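Local coordinates for protein mannose-6-phosphate isomerase (Helicobacter pylori, PDB 2QH5) that probably makes GDP-mannose from mannose 1-phosphate and GTP, this chain being the N-terminal nucleotidyltransferase part of a type 2 mannose-6-phosphate isomerase, at residues Lys37-Glu41 with Glu69-Glu73; Glu84-Lys88 with Ser237-Leu241; Ile94-Leu99 with Phe193-Leu199; Phe137-Val143 with Lys256-Leu262. Residue numbers count along the deposited sequence, not the author numbering.

Interaction 1: residues Lys37-Glu41 with Glu69-Glu73; sequences KSLFE and EIKNE
Residues Lys37-Glu41 run from an extended Lys37 and Ser38 (psi 153° and 160°) into the first turn of helix 39-48, while Glu69-Glu73 leave helix 63-69, with Lys71-Glu73 bending helically again. The backbones come closest at Glu41 and Ile70, their CA atoms 6.0 Å apart.

Two hydrogen bonds cap the helix: Ser38, chi1 p, is the N-cap, its OG accepting from Glu41 N at 3.2 Å, and Glu41, also chi1 p, folds its carboxylate back so that Glu41 OE1 takes a weak bond from Ser38 N at 3.3 Å. Ser38 OG in turn donates to Glu69 OE2 at 2.6 Å, so one hydroxyl caps the helix and ties it to the second segment.

Among the charged groups, Lys37 NZ lies 3.7 Å from Glu73 OE2, a long salt bridge. It helps offset the crowding of acids, since Glu41 OE2 is also 3.6 Å from Glu73 OE2.

The apolar contact is made by Phe40, chi1 t, which has CE2 3.6 Å from Ile70 CG2. Phe40 and Ile70 both reach Ile56 of strand 53-59, and Phe40 also meets the ring of Phe30.

The contact joins the start of one sheet-flanking helix to the exit of the next in the alternating beta-alpha part of a GT-A nucleotidyltransferase fold; its signature is the capping box of Ser38 and Glu41.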
loop_
_atom_site.group_PDB
_atom_site.type_symbol
_atom_site.label_atom_id
_atom_site.label_comp_id
_atom_site.label_asym_id
_atom_site.label_seq_id
_atom_site.Cartn_x
_atom_site.Cartn_y
_atom_site.Cartn_z
ATOM N N LYS A 37 -14.094 -11.668 -12.761
ATOM C CA LYS A 37 -12.848 -11.013 -12.364
ATOM C C LYS A 37 -12.599 -11.058 -10.855
ATOM O O LYS A 37 -13.535 -11.145 -10.056
ATOM C CB LYS A 37 -12.804 -9.573 -12.886
ATOM C CG LYS A 37 -12.808 -9.473 -14.408
ATOM C CD LYS A 37 -12.179 -8.180 -14.902
ATOM C CE LYS A 37 -12.024 -8.190 -16.419
ATOM N NZ LYS A 37 -11.239 -7.020 -16.916
ATOM N N SER A 38 -11.319 -11.006 -10.487
ATOM C CA SER A 38 -10.905 -11.045 -9.085
ATOM C C SER A 38 -10.563 -9.652 -8.566
ATOM O O SER A 38 -10.301 -8.732 -9.350
ATOM C CB SER A 38 -9.698 -11.970 -8.910
ATOM O OG SER A 38 -8.557 -11.451 -9.573
ATOM N N LEU A 39 -10.572 -9.502 -7.241
ATOM C CA LEU A 39 -10.184 -8.241 -6.599
ATOM C C LEU A 39 -8.785 -7.822 -7.029
ATOM O O LEU A 39 -8.558 -6.657 -7.368
ATOM C CB LEU A 39 -10.223 -8.378 -5.081
ATOM C CG LEU A 39 -11.599 -8.308 -4.433
ATOM C CD1 LEU A 39 -11.510 -8.647 -2.944
ATOM C CD2 LEU A 39 -12.203 -6.929 -4.654
ATOM N N PHE A 40 -7.869 -8.793 -7.026
ATOM C CA PHE A 40 -6.495 -8.620 -7.477
ATOM C C PHE A 40 -6.383 -8.014 -8.882
ATOM O O PHE A 40 -5.693 -7.011 -9.063
ATOM C CB PHE A 40 -5.727 -9.954 -7.390
ATOM C CG PHE A 40 -4.332 -9.892 -7.956
ATOM C CD1 PHE A 40 -3.281 -9.393 -7.197
ATOM C CD2 PHE A 40 -4.074 -10.327 -9.253
ATOM C CE1 PHE A 40 -2.004 -9.316 -7.727
ATOM C CE2 PHE A 40 -2.799 -10.256 -9.784
ATOM C CZ PHE A 40 -1.765 -9.749 -9.024
ATOM N N GLU A 41 -7.054 -8.604 -9.872
ATOM C CA GLU A 41 -6.978 -8.064 -11.236
ATOM C C GLU A 41 -7.749 -6.754 -11.415
ATOM O O GLU A 41 -7.405 -5.938 -12.269
ATOM C CB GLU A 41 -7.401 -9.097 -12.282
ATOM C CG GLU A 41 -8.856 -9.490 -12.253
ATOM C CD GLU A 41 -9.188 -10.503 -13.325
ATOM O OE1 GLU A 41 -9.313 -11.699 -12.983
ATOM O OE2 GLU A 41 -9.299 -10.106 -14.510
ATOM N N GLU A 69 -3.665 -14.307 -13.666
ATOM C CA GLU A 69 -4.849 -13.449 -13.622
ATOM C C GLU A 69 -4.671 -12.084 -14.276
ATOM O O GLU A 69 -5.650 -11.396 -14.560
ATOM C CB GLU A 69 -5.343 -13.300 -12.189
ATOM C CG GLU A 69 -6.140 -14.497 -11.743
ATOM C CD GLU A 69 -6.525 -14.443 -10.286
ATOM O OE1 GLU A 69 -6.626 -15.521 -9.670
ATOM O OE2 GLU A 69 -6.722 -13.333 -9.754
ATOM N N ILE A 70 -3.422 -11.700 -14.513
ATOM C CA ILE A 70 -3.121 -10.441 -15.187
ATOM C C ILE A 70 -2.385 -10.655 -16.512
ATOM O O ILE A 70 -1.646 -9.782 -16.970
ATOM C CB ILE A 70 -2.324 -9.458 -14.279
ATOM C CG1 ILE A 70 -1.015 -10.089 -13.795
ATOM C CG2 ILE A 70 -3.177 -9.006 -13.105
ATOM C CD1 ILE A 70 0.083 -9.084 -13.532
ATOM N N LYS A 71 -2.598 -11.815 -17.126
ATOM C CA LYS A 71 -1.996 -12.113 -18.423
ATOM C C LYS A 71 -2.652 -11.284 -19.528
ATOM O O LYS A 71 -1.978 -10.829 -20.454
ATOM C CB LYS A 71 -2.087 -13.612 -18.732
ATOM C CG LYS A 71 -1.209 -14.099 -19.896
ATOM C CD LYS A 71 0.272 -14.190 -19.521
ATOM C CE LYS A 71 1.068 -12.980 -20.009
ATOM N NZ LYS A 71 2.476 -13.000 -19.521
ATOM N N ASN A 72 -3.964 -11.086 -19.410
ATOM C CA ASN A 72 -4.723 -10.226 -20.322
ATOM C C ASN A 72 -4.333 -8.752 -20.205
ATOM O O ASN A 72 -4.333 -8.020 -21.199
ATOM C CB ASN A 72 -6.230 -10.361 -20.060
ATOM C CG ASN A 72 -6.858 -11.545 -20.784
ATOM O OD1 ASN A 72 -6.177 -12.317 -21.462
ATOM N ND2 ASN A 72 -8.171 -11.688 -20.640
ATOM N N GLU A 73 -3.991 -8.337 -18.987
ATOM C CA GLU A 73 -3.833 -6.924 -18.643
ATOM C C GLU A 73 -2.478 -6.309 -19.031
ATOM O O GLU A 73 -2.382 -5.093 -19.211
ATOM C CB GLU A 73 -4.104 -6.718 -17.149
ATOM C CG GLU A 73 -5.250 -7.558 -16.573
ATOM C CD GLU A 73 -6.622 -6.922 -16.743
ATOM O OE1 GLU A 73 -6.698 -5.718 -17.071
ATOM O OE2 GLU A 73 -7.633 -7.630 -16.535
#

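Interaction 2: residues Glu84-Lys88 with Ser237-Leu241; sequences ESLSK and SMQDL
In this GT-A nucleotidyltransferase domain, the loop that links strand 78-84 to helix 90-99 is covered by helix 235-239 and the residues that follow. Glu84-Lys88 is irregular beyond Glu84, whereas Ser237 and Met238 are helical and the chain has turned extended by Leu241 (psi 135°). CA atoms pair Leu86 with Met238 at 6.6 Å and Lys88 with Leu241 at 6.7 Å.

Met238 is the central side chain. With chi1 m, chi2 -138° and chi3 p it reaches into the curve of the loop: Met238 SD lies 3.5 Å from Leu86 O, Met238 CE 4.1 Å from Glu84 OE1, and Met238 CG 4.4 Å from Ser85 OG, which is itself hydrogen-bonded to Leu233 O. Leu86 (m, t) lies along the helix end, its CD1 3.8 Å from Met238 CB and 3.7 Å from Gln239 N. Met238 also meets Leu96 of helix 90-99.

Lys88 has chi1 -107°, chi2 p, chi3 t and chi4 p. Its aliphatic part packs on the second segment: Lys88 CG lies 3.8 Å from Leu241 CB and Lys88 CE 3.1 Å from Met238 O. The chain ends in a hydrogen bond from Lys88 NZ to Leu241 O, 3.2 Å long.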
loop_
_atom_site.group_PDB
_atom_site.type_symbol
_atom_site.label_atom_id
_atom_site.label_comp_id
_atom_site.label_asym_id
_atom_site.label_seq_id
_atom_site.Cartn_x
_atom_site.Cartn_y
_atom_site.Cartn_z
ATOM N N GLU A 84 7.489 -13.205 -1.719
ATOM C CA GLU A 84 7.785 -13.362 -0.318
ATOM C C GLU A 84 7.713 -14.822 0.106
ATOM O O GLU A 84 6.777 -15.547 -0.253
ATOM C CB GLU A 84 6.879 -12.463 0.525
ATOM C CG GLU A 84 7.033 -10.979 0.161
ATOM C CD GLU A 84 6.515 -10.033 1.224
ATOM O OE1 GLU A 84 7.312 -9.186 1.699
ATOM O OE2 GLU A 84 5.317 -10.138 1.576
ATOM N N SER A 85 8.747 -15.248 0.830
ATOM C CA SER A 85 8.733 -16.510 1.555
ATOM C C SER A 85 7.826 -16.340 2.769
ATOM O O SER A 85 6.799 -17.013 2.885
ATOM C CB SER A 85 10.156 -16.901 1.974
ATOM O OG SER A 85 10.954 -15.758 2.254
ATOM N N LEU A 86 8.208 -15.417 3.650
ATOM C CA LEU A 86 7.399 -15.014 4.799
ATOM C C LEU A 86 6.851 -13.619 4.576
ATOM O O LEU A 86 7.412 -12.831 3.809
ATOM C CB LEU A 86 8.251 -14.950 6.069
ATOM C CG LEU A 86 9.238 -16.049 6.450
ATOM C CD1 LEU A 86 10.316 -15.465 7.354
ATOM C CD2 LEU A 86 8.532 -17.233 7.119
ATOM N N SER A 87 5.768 -13.307 5.277
ATOM C CA SER A 87 5.215 -11.963 5.267
ATOM C C SER A 87 5.461 -11.282 6.612
ATOM O O SER A 87 4.939 -11.708 7.647
ATOM C CB SER A 87 3.724 -11.996 4.928
ATOM O OG SER A 87 3.508 -12.555 3.641
ATOM N N LYS A 88 6.274 -10.230 6.594
ATOM C CA LYS A 88 6.548 -9.456 7.800
ATOM C C LYS A 88 5.826 -8.104 7.771
ATOM O O LYS A 88 6.361 -7.081 8.200
ATOM C CB LYS A 88 8.054 -9.298 8.027
ATOM C CG LYS A 88 8.608 -10.144 9.179
ATOM C CD LYS A 88 8.418 -11.634 8.959
ATOM C CE LYS A 88 9.159 -12.473 10.002
ATOM N NZ LYS A 88 8.716 -12.229 11.404
ATOM N N SER A 237 16.601 -14.123 5.556
ATOM C CA SER A 237 16.682 -12.665 5.638
ATOM C C SER A 237 15.444 -12.061 6.290
ATOM O O SER A 237 15.527 -11.075 7.022
ATOM C CB SER A 237 16.853 -12.068 4.241
ATOM O OG SER A 237 17.899 -12.711 3.541
ATOM N N MET A 238 14.297 -12.666 6.020
ATOM C CA MET A 238 13.036 -12.132 6.482
ATOM C C MET A 238 12.700 -12.577 7.891
ATOM O O MET A 238 11.854 -11.970 8.535
ATOM C CB MET A 238 11.918 -12.527 5.522
ATOM C CG MET A 238 12.121 -11.975 4.128
ATOM S SD MET A 238 10.602 -11.344 3.424
ATOM C CE MET A 238 10.361 -9.875 4.417
ATOM N N GLN A 239 13.375 -13.628 8.360
ATOM C CA GLN A 239 13.134 -14.208 9.685
ATOM C C GLN A 239 13.352 -13.223 10.821
ATOM O O GLN A 239 12.488 -13.071 11.684
ATOM C CB GLN A 239 14.021 -15.434 9.908
ATOM C CG GLN A 239 13.312 -16.761 9.708
ATOM C CD GLN A 239 14.271 -17.941 9.658
ATOM O OE1 GLN A 239 15.492 -17.773 9.577
ATOM N NE2 GLN A 239 13.718 -19.149 9.699
ATOM N N ASP A 240 14.497 -12.548 10.805
ATOM C CA ASP A 240 14.879 -11.662 11.900
ATOM C C ASP A 240 14.149 -10.319 11.869
ATOM O O ASP A 240 14.312 -9.499 12.775
ATOM C CB ASP A 240 16.393 -11.429 11.901
ATOM C CG ASP A 240 16.816 -10.359 10.914
ATOM O OD1 ASP A 240 16.623 -10.565 9.696
ATOM O OD2 ASP A 240 17.338 -9.310 11.356
ATOM N N LEU A 241 13.354 -10.097 10.824
ATOM C CA LEU A 241 12.607 -8.856 10.664
ATOM C C LEU A 241 11.436 -8.784 11.629
ATOM O O LEU A 241 10.699 -9.762 11.798
ATOM C CB LEU A 241 12.096 -8.719 9.232
ATOM C CG LEU A 241 12.842 -7.776 8.294
ATOM C CD1 LEU A 241 14.331 -8.029 8.292
ATOM C CD2 LEU A 241 12.288 -7.914 6.913
#

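Interaction 3: residues Ile94-Leu99 with Phe193-Leu199; sequences IALSAL and FQAGVFL
Ile94-Leu99 is a continuous stretch of helix 90-99; Phe193-Leu199 leaves strand 184-194 after Gln194 and enters helix 195-205 directly. The axes of helical segments 94-99 and 195-199 approach to 9.5 Å and run at 135° between N-to-C directions, a signed crossing of -135°. Ala98 and Ala195 have CA atoms only 5.1 Å apart, a closeness their small side chains permit; Ala95 and Leu199 follow at 6.9 Å. Gln194 is the N-cap of the second helix, its OE1 accepting a weak 3.4 Å bond from Val197 N.

The two helices pack against each other on one side of the central sheet of the GT-A fold, with Ile94, Ala98 and Phe193 also reaching strand 106-111. Side chain meets side chain through apolar atoms alone. Phe198, chi1 t, lays a ring face against Ile94, whose CG2 is 3.9 Å from the ring centroid in a CH-pi contact; at the ring edge Phe198 CE1 lies 3.6 Å from Ala95 CA. Ile94 CG2 also meets Phe193 CZ at 3.9 Å. Leu199 (m, t) places CD2 3.8 Å from Ala98 CB and CD1 4.0 Å from Leu99 CD2 (Leu99 also m, t). Ile246 of helix 246-251 touches both Ile94 and Phe198.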
loop_
_atom_site.group_PDB
_atom_site.type_symbol
_atom_site.label_atom_id
_atom_site.label_comp_id
_atom_site.label_asym_id
_atom_site.label_seq_id
_atom_site.Cartn_x
_atom_site.Cartn_y
_atom_site.Cartn_z
ATOM N N ILE A 94 6.521 -2.347 2.158
ATOM C CA ILE A 94 6.629 -1.004 1.601
ATOM C C ILE A 94 8.072 -0.503 1.595
ATOM O O ILE A 94 8.549 -0.030 0.559
ATOM C CB ILE A 94 5.671 -0.003 2.284
ATOM C CG1 ILE A 94 4.220 -0.459 2.087
ATOM C CG2 ILE A 94 5.824 1.385 1.688
ATOM C CD1 ILE A 94 3.230 0.201 3.020
ATOM N N ALA A 95 8.774 -0.633 2.721
ATOM C CA ALA A 95 10.187 -0.237 2.787
ATOM C C ALA A 95 11.057 -0.957 1.766
ATOM O O ALA A 95 11.946 -0.342 1.169
ATOM C CB ALA A 95 10.741 -0.436 4.171
ATOM N N LEU A 96 10.792 -2.247 1.558
ATOM C CA LEU A 96 11.520 -3.041 0.563
ATOM C C LEU A 96 11.264 -2.521 -0.846
ATOM O O LEU A 96 12.212 -2.283 -1.600
ATOM C CB LEU A 96 11.215 -4.547 0.704
ATOM C CG LEU A 96 11.803 -5.238 1.965
ATOM C CD1 LEU A 96 11.197 -6.612 2.258
ATOM C CD2 LEU A 96 13.332 -5.336 1.938
ATOM N N SER A 97 9.992 -2.313 -1.177
ATOM C CA SER A 97 9.559 -1.714 -2.459
ATOM C C SER A 97 10.177 -0.351 -2.754
ATOM O O SER A 97 10.530 -0.055 -3.899
ATOM C CB SER A 97 8.042 -1.557 -2.480
ATOM O OG SER A 97 7.403 -2.761 -2.102
ATOM N N ALA A 98 10.287 0.479 -1.719
ATOM C CA ALA A 98 10.931 1.783 -1.823
ATOM C C ALA A 98 12.436 1.649 -2.073
ATOM O O ALA A 98 13.009 2.424 -2.833
ATOM C CB ALA A 98 10.668 2.594 -0.569
ATOM N N LEU A 99 13.068 0.656 -1.446
ATOM C CA LEU A 99 14.489 0.387 -1.661
ATOM C C LEU A 99 14.754 -0.181 -3.061
ATOM O O LEU A 99 15.849 -0.029 -3.590
ATOM C CB LEU A 99 15.058 -0.552 -0.587
ATOM C CG LEU A 99 15.121 -0.105 0.887
ATOM C CD1 LEU A 99 15.434 -1.292 1.755
ATOM C CD2 LEU A 99 16.108 1.040 1.183
ATOM N N PHE A 193 3.427 8.577 -1.738
ATOM C CA PHE A 193 4.592 9.309 -1.240
ATOM C C PHE A 193 5.750 9.080 -2.189
ATOM O O PHE A 193 5.754 8.104 -2.940
ATOM C CB PHE A 193 5.018 8.892 0.186
ATOM C CG PHE A 193 4.672 7.461 0.564
ATOM C CD1 PHE A 193 5.234 6.373 -0.106
ATOM C CD2 PHE A 193 3.797 7.212 1.622
ATOM C CE1 PHE A 193 4.909 5.074 0.254
ATOM C CE2 PHE A 193 3.471 5.910 2.000
ATOM C CZ PHE A 193 4.014 4.840 1.312
ATOM N N GLN A 194 6.729 9.975 -2.168
ATOM C CA GLN A 194 7.967 9.735 -2.882
ATOM C C GLN A 194 8.779 8.699 -2.095
ATOM O O GLN A 194 8.686 8.643 -0.866
ATOM C CB GLN A 194 8.740 11.038 -3.030
ATOM C CG GLN A 194 9.941 10.957 -3.932
ATOM C CD GLN A 194 11.004 11.953 -3.558
ATOM O OE1 GLN A 194 11.694 11.806 -2.540
ATOM N NE2 GLN A 194 11.152 12.983 -4.380
ATOM N N ALA A 195 9.550 7.873 -2.804
ATOM C CA ALA A 195 10.330 6.800 -2.188
ATOM C C ALA A 195 11.330 7.340 -1.166
ATOM O O ALA A 195 11.408 6.844 -0.039
ATOM C CB ALA A 195 11.039 5.986 -3.253
ATOM N N GLY A 196 12.065 8.373 -1.567
ATOM C CA GLY A 196 13.062 9.027 -0.721
ATOM C C GLY A 196 12.546 9.614 0.576
ATOM O O GLY A 196 13.134 9.375 1.631
ATOM N N VAL A 197 11.460 10.387 0.506
ATOM C CA VAL A 197 10.832 10.927 1.717
ATOM C C VAL A 197 10.235 9.832 2.599
ATOM O O VAL A 197 10.329 9.913 3.832
ATOM C CB VAL A 197 9.810 12.098 1.427
ATOM C CG1 VAL A 197 9.540 12.235 -0.043
ATOM C CG2 VAL A 197 8.497 11.961 2.234
ATOM N N PHE A 198 9.647 8.805 1.981
ATOM C CA PHE A 198 9.206 7.641 2.749
ATOM C C PHE A 198 10.367 7.021 3.537
ATOM O O PHE A 198 10.229 6.744 4.728
ATOM C CB PHE A 198 8.550 6.566 1.884
ATOM C CG PHE A 198 8.274 5.298 2.638
ATOM C CD1 PHE A 198 9.179 4.248 2.621
ATOM C CD2 PHE A 198 7.131 5.179 3.419
ATOM C CE1 PHE A 198 8.945 3.099 3.334
ATOM C CE2 PHE A 198 6.886 4.025 4.140
ATOM C CZ PHE A 198 7.795 2.981 4.103
ATOM N N LEU A 199 11.499 6.801 2.870
ATOM C CA LEU A 199 12.650 6.193 3.529
ATOM C C LEU A 199 13.291 7.113 4.562
ATOM O O LEU A 199 13.909 6.638 5.519
ATOM C CB LEU A 199 13.680 5.707 2.502
ATOM C CG LEU A 199 13.181 4.583 1.584
ATOM C CD1 LEU A 199 14.107 4.381 0.393
ATOM C CD2 LEU A 199 12.972 3.275 2.349
#

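Interaction 4: residues Phe137-Val143 with Lys256-Leu262; sequences FLVTFGV and KIKMVEL
Two parallel neighbours of the mixed GT-A sheet, strands 138-144 and 257-261, are joined here far apart in sequence, Leu138 paired with Ile257 through to Gly142 with Glu261. On the face bearing Val139, Phe141, Lys258 and Val260, Val139 CG1 meets Val260 CG2 at 3.8 Å, and Phe141 CB lies 3.8 Å from Leu262 CD1; helix 119-134 covers Val139, Phe141 and Val260. On the other face Thr140 CG2 is 4.0 Å from both Ile257 CG2 and Met259 CG. Met259 CG is 3.6 Å from Gly142 N, and Met259 CE fills the place a CB on Gly142 would need.

The axes of segments 138-143 and 257-261 approach to 4.4 Å at a signed angle of -40°, with paired CA atoms near 5 Å. Six backbone hydrogen bonds link them: Leu138 N to Lys256 O (2.8 Å), Lys258 N to Leu138 O (3.3 Å), Thr140 N to Lys258 O (3.0 Å), Val260 N to Thr140 O (3.1 Å), Gly142 N to Val260 O (2.9 Å) and Leu262 N to Gly142 O (2.7 Å).

Near the N-terminal ends of the two segments Lys258 (chi1 and chi2 m) folds over Phe137 (chi1 m): Lys258 CG is 3.9 Å from the ring centroid, a CH-pi contact, and Lys258 NZ is 3.4 Å from Phe137 CE2.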
loop_
_atom_site.group_PDB
_atom_site.type_symbol
_atom_site.label_atom_id
_atom_site.label_comp_id
_atom_site.label_asym_id
_atom_site.label_seq_id
_atom_site.Cartn_x
_atom_site.Cartn_y
_atom_site.Cartn_z
ATOM N N PHE A 137 5.033 15.271 1.247
ATOM C CA PHE A 137 4.121 14.642 2.204
ATOM C C PHE A 137 3.940 13.123 2.004
ATOM O O PHE A 137 4.189 12.583 0.909
ATOM C CB PHE A 137 2.743 15.302 2.130
ATOM C CG PHE A 137 2.715 16.740 2.582
ATOM C CD1 PHE A 137 2.582 17.772 1.652
ATOM C CD2 PHE A 137 2.785 17.061 3.936
ATOM C CE1 PHE A 137 2.539 19.108 2.057
ATOM C CE2 PHE A 137 2.744 18.385 4.351
ATOM C CZ PHE A 137 2.620 19.413 3.408
ATOM N N LEU A 138 3.510 12.462 3.083
ATOM C CA LEU A 138 3.025 11.082 3.079
ATOM C C LEU A 138 1.509 11.125 3.028
ATOM O O LEU A 138 0.860 11.554 3.984
ATOM C CB LEU A 138 3.440 10.341 4.359
ATOM C CG LEU A 138 4.919 10.265 4.740
ATOM C CD1 LEU A 138 5.090 9.447 6.008
ATOM C CD2 LEU A 138 5.741 9.674 3.608
ATOM N N VAL A 139 0.942 10.675 1.921
ATOM C CA VAL A 139 -0.465 10.901 1.676
ATOM C C VAL A 139 -1.230 9.644 1.981
ATOM O O VAL A 139 -0.888 8.560 1.512
ATOM C CB VAL A 139 -0.740 11.369 0.220
ATOM C CG1 VAL A 139 -2.158 11.859 0.080
ATOM C CG2 VAL A 139 0.237 12.463 -0.186
ATOM N N THR A 140 -2.266 9.810 2.791
ATOM C CA THR A 140 -3.174 8.737 3.142
ATOM C C THR A 140 -4.575 9.058 2.598
ATOM O O THR A 140 -4.806 10.160 2.105
ATOM C CB THR A 140 -3.189 8.523 4.663
ATOM O OG1 THR A 140 -3.862 7.296 4.961
ATOM C CG2 THR A 140 -3.876 9.681 5.378
ATOM N N PHE A 141 -5.497 8.099 2.662
ATOM C CA PHE A 141 -6.826 8.283 2.087
ATOM C C PHE A 141 -7.935 7.997 3.097
ATOM O O PHE A 141 -7.948 6.942 3.734
ATOM C CB PHE A 141 -7.026 7.396 0.853
ATOM C CG PHE A 141 -6.205 7.798 -0.347
ATOM C CD1 PHE A 141 -4.851 7.468 -0.438
ATOM C CD2 PHE A 141 -6.797 8.462 -1.413
ATOM C CE1 PHE A 141 -4.096 7.825 -1.556
ATOM C CE2 PHE A 141 -6.046 8.822 -2.539
ATOM C CZ PHE A 141 -4.697 8.500 -2.610
ATOM N N GLY A 142 -8.874 8.932 3.223
ATOM C CA GLY A 142 -9.960 8.799 4.181
ATOM C C GLY A 142 -11.245 8.245 3.592
ATOM O O GLY A 142 -11.613 8.568 2.462
ATOM N N VAL A 143 -11.919 7.402 4.366
ATOM C CA VAL A 143 -13.227 6.873 3.991
ATOM C C VAL A 143 -14.193 7.152 5.137
ATOM O O VAL A 143 -13.903 6.835 6.295
ATOM C CB VAL A 143 -13.171 5.358 3.657
ATOM C CG1 VAL A 143 -14.568 4.744 3.617
ATOM C CG2 VAL A 143 -12.463 5.132 2.329
ATOM N N LYS A 256 4.336 14.489 8.802
ATOM C CA LYS A 256 4.184 14.864 7.396
ATOM C C LYS A 256 3.017 14.194 6.674
ATOM O O LYS A 256 3.123 13.862 5.495
ATOM C CB LYS A 256 5.485 14.599 6.655
ATOM C CG LYS A 256 6.641 15.349 7.260
ATOM C CD LYS A 256 7.908 15.248 6.450
ATOM C CE LYS A 256 8.975 16.129 7.091
ATOM N NZ LYS A 256 10.335 15.847 6.580
ATOM N N ILE A 257 1.892 14.047 7.368
ATOM C CA ILE A 257 0.733 13.321 6.849
ATOM C C ILE A 257 -0.426 14.223 6.403
ATOM O O ILE A 257 -0.941 15.020 7.191
ATOM C CB ILE A 257 0.220 12.307 7.902
ATOM C CG1 ILE A 257 1.336 11.329 8.264
ATOM C CG2 ILE A 257 -1.029 11.546 7.405
ATOM C CD1 ILE A 257 1.039 10.498 9.482
ATOM N N LYS A 258 -0.837 14.077 5.141
ATOM C CA LYS A 258 -2.072 14.696 4.649
ATOM C C LYS A 258 -3.096 13.645 4.216
ATOM O O LYS A 258 -2.755 12.489 4.004
ATOM C CB LYS A 258 -1.782 15.668 3.501
ATOM C CG LYS A 258 -0.927 16.878 3.893
ATOM C CD LYS A 258 -1.674 17.842 4.801
ATOM C CE LYS A 258 -0.889 19.127 4.999
ATOM N NZ LYS A 258 -0.006 19.068 6.185
ATOM N N MET A 259 -4.351 14.048 4.086
ATOM C CA MET A 259 -5.411 13.114 3.734
ATOM C C MET A 259 -6.117 13.565 2.457
ATOM O O MET A 259 -6.149 14.756 2.147
ATOM C CB MET A 259 -6.418 13.014 4.880
ATOM C CG MET A 259 -7.260 11.750 4.874
ATOM S SD MET A 259 -8.656 11.837 6.006
ATOM C CE MET A 259 -9.825 12.659 4.934
ATOM N N VAL A 260 -6.648 12.603 1.706
ATOM C CA VAL A 260 -7.533 12.866 0.568
ATOM C C VAL A 260 -8.755 11.959 0.732
ATOM O O VAL A 260 -8.604 10.776 1.006
ATOM C CB VAL A 260 -6.834 12.587 -0.791
ATOM C CG1 VAL A 260 -7.746 12.937 -1.958
ATOM C CG2 VAL A 260 -5.540 13.368 -0.906
ATOM N N GLU A 261 -9.959 12.506 0.588
ATOM C CA GLU A 261 -11.185 11.716 0.776
ATOM C C GLU A 261 -11.446 10.744 -0.373
ATOM O O GLU A 261 -11.346 11.110 -1.546
ATOM C CB GLU A 261 -12.402 12.627 0.944
ATOM C CG GLU A 261 -12.342 13.568 2.132
ATOM C CD GLU A 261 -13.344 14.701 2.022
ATOM O OE1 GLU A 261 -14.488 14.448 1.587
ATOM O OE2 GLU A 261 -12.986 15.848 2.370
ATOM N N LEU A 262 -11.774 9.503 -0.025
ATOM C CA LEU A 262 -12.185 8.511 -1.015
ATOM C C LEU A 262 -13.697 8.328 -1.008
ATOM O O LEU A 262 -14.258 7.653 -0.137
ATOM C CB LEU A 262 -11.479 7.167 -0.798
ATOM C CG LEU A 262 -10.244 6.874 -1.655
ATOM C CD1 LEU A 262 -9.598 5.567 -1.233
ATOM C CD2 LEU A 262 -10.595 6.831 -3.137
#

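Overall arrangement
All four contacts belong to one nucleotidyltransferase domain built round a mixed sheet. Interaction 1 closes first along the chain and stands apart, its centre 26 to 27 Å from the others. Interaction 3 is nested within the loop closed by interaction 2 and touches it through Leu96 and Met238, so helix 90-99 links the two. Interactions 3 and 4, 16 Å apart between centres, alternate along the chain and meet where Leu138 packs on Phe193 and Val197, strands 138-144 and 184-194 being sheet neighbours. Interactions 2 and 4 lie on opposite sides of the chain's centre and also alternate in sequence. Interactions 2, 3 and 4 each join residues more than 90 positions apart.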